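Local coordinates for protein pyruvate carboxylase n-terminal domain (Aquifex aeolicus, PDB 1ULZ) that forms the biotin carboxylase subunit of a pyruvate carboxylase, with an ATP-grasp domain between a Rossmann-like N-terminal domain and a C-terminal domain, at residues A[60-65]-A[88-93]. The protein carries 1 engineered substitution. Sequence-based numbering, arbitrary orientation.
Sequences LNKQRI and AEFAKM
Lys62 and Phe90 bring the two backbones together, their CA atoms 6.0 Å apart, where the first turn of helix 62-71 meets the start of helix 88-96. These are two helices of the Rossmann-like N-terminal domain; in the chain, strand 76-78 of its parallel sheet runs between them. Lys62 touches three residues of the other helix, Glu89, Phe90 and Met93. Its chain and the Phe90 side chain slide past each other in opposite directions, with CD of Lys62 3.8 Å from CB of Phe90 and CB of Lys62 lying near CD1 of the ring. CG of Phe90 stands anti to its backbone N (chi1 180°). At the ring edge, near its plane, CE1 of Phe90 comes 3.7 Å from the carbonyl O of Lys62. CG2 of Ile65 meets CZ obliquely, the two side chains crossing at about a right angle. Leu84, Ile66 and Phe101 also pack on Phe90, which is buried, as is Ile65.

The outer side is more exposed and mixes polar groups with the thioether of Met93. Lys62 crosses the extended Glu89 chain at about a right angle, and the bend at chi3 (-63°) carries its CE to within 3.6 Å of CD of Glu89. The salt bridge from NZ of Lys62 to OE2 of Glu89 is long, 3.9 Å; a water accepts from NZ and gives only a weak bond to OE2. Met93 lays SD beside CE of Lys62. Gln63 has its amide nitrogen bonded to Asn67 OD1, and its OE1 meets the terminal methyl CE of Met93 at 3.5 Å.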
# COMPACT_ATOMS: atom_id res chain seq x y z
N LEU A 60 18.74 24.66 9.15
CA LEU A 60 20.18 24.52 9.33
C LEU A 60 20.77 25.21 10.55
O LEU A 60 21.97 25.09 10.81
CB LEU A 60 20.92 25.02 8.08
CG LEU A 60 20.64 24.30 6.76
CD1 LEU A 60 21.44 24.95 5.65
CD2 LEU A 60 21.00 22.82 6.88
N ASN A 61 19.95 25.94 11.30
CA ASN A 61 20.46 26.62 12.48
C ASN A 61 20.49 25.64 13.64
O ASN A 61 19.50 25.43 14.33
CB ASN A 61 19.59 27.83 12.82
CG ASN A 61 20.28 28.76 13.80
OD1 ASN A 61 20.68 28.34 14.88
ND2 ASN A 61 20.42 30.03 13.42
N LYS A 62 21.66 25.04 13.84
CA LYS A 62 21.88 24.05 14.88
C LYS A 62 21.43 24.43 16.30
O LYS A 62 20.69 23.68 16.94
CB LYS A 62 23.36 23.64 14.90
CG LYS A 62 23.83 22.97 13.62
CD LYS A 62 25.25 22.42 13.76
CE LYS A 62 26.26 23.52 14.00
NZ LYS A 62 26.36 24.43 12.82
N GLN A 63 21.88 25.58 16.78
CA GLN A 63 21.55 26.00 18.14
C GLN A 63 20.08 26.36 18.35
O GLN A 63 19.50 26.03 19.38
CB GLN A 63 22.43 27.17 18.55
CG GLN A 63 22.30 27.52 20.02
CD GLN A 63 22.65 26.33 20.90
OE1 GLN A 63 23.69 25.71 20.72
NE2 GLN A 63 21.78 26.02 21.86
N ARG A 64 19.48 27.05 17.39
CA ARG A 64 18.07 27.42 17.53
C ARG A 64 17.19 26.18 17.65
O ARG A 64 16.26 26.13 18.46
CB ARG A 64 17.60 28.26 16.34
CG ARG A 64 16.19 28.77 16.50
CD ARG A 64 15.71 29.56 15.30
NE ARG A 64 16.41 30.82 15.15
CZ ARG A 64 17.11 31.16 14.07
NH1 ARG A 64 17.73 32.33 14.01
NH2 ARG A 64 17.20 30.31 13.05
N ILE A 65 17.49 25.17 16.84
CA ILE A 65 16.73 23.94 16.84
C ILE A 65 16.90 23.18 18.15
O ILE A 65 15.93 22.66 18.71
CB ILE A 65 17.12 23.06 15.63
CG1 ILE A 65 16.58 23.71 14.35
CG2 ILE A 65 16.58 21.64 15.79
CD1 ILE A 65 17.12 23.10 13.07
N ALA A 88 27.89 15.90 11.72
CA ALA A 88 28.45 15.33 12.95
C ALA A 88 28.43 16.31 14.10
O ALA A 88 28.22 15.93 15.25
CB ALA A 88 29.88 14.84 12.69
N GLU A 89 28.62 17.59 13.80
CA GLU A 89 28.62 18.63 14.83
C GLU A 89 27.26 18.74 15.52
O GLU A 89 27.17 18.79 16.75
CB GLU A 89 29.00 19.98 14.22
CG GLU A 89 29.26 21.08 15.23
CD GLU A 89 29.63 22.41 14.57
OE1 GLU A 89 29.86 23.38 15.32
OE2 GLU A 89 29.69 22.49 13.32
N PHE A 90 26.19 18.79 14.72
CA PHE A 90 24.84 18.89 15.26
C PHE A 90 24.55 17.69 16.14
O PHE A 90 24.01 17.82 17.24
CB PHE A 90 23.82 18.97 14.11
CG PHE A 90 22.39 19.07 14.58
CD1 PHE A 90 22.00 20.09 15.44
CD2 PHE A 90 21.45 18.15 14.16
CE1 PHE A 90 20.68 20.17 15.87
CE2 PHE A 90 20.13 18.22 14.58
CZ PHE A 90 19.75 19.24 15.44
N ALA A 91 24.90 16.50 15.65
CA ALA A 91 24.68 15.27 16.40
C ALA A 91 25.40 15.35 17.75
O ALA A 91 24.86 14.94 18.77
CB ALA A 91 25.19 14.08 15.60
N LYS A 92 26.62 15.89 17.74
CA LYS A 92 27.40 16.04 18.97
C LYS A 92 26.69 17.01 19.92
O LYS A 92 26.51 16.72 21.10
CB LYS A 92 28.80 16.55 18.62
CG LYS A 92 29.77 16.68 19.79
CD LYS A 92 31.15 17.10 19.28
CE LYS A 92 32.16 17.33 20.42
NZ LYS A 92 31.77 18.48 21.29
N MET A 93 26.28 18.15 19.39
CA MET A 93 25.59 19.15 20.19
C MET A 93 24.32 18.57 20.84
O MET A 93 24.03 18.84 22.00
CB MET A 93 25.25 20.36 19.33
CG MET A 93 26.47 21.19 18.94
SD MET A 93 26.15 22.33 17.56
CE MET A 93 25.03 23.52 18.35
O HOH W 1 27.44 22.97 10.91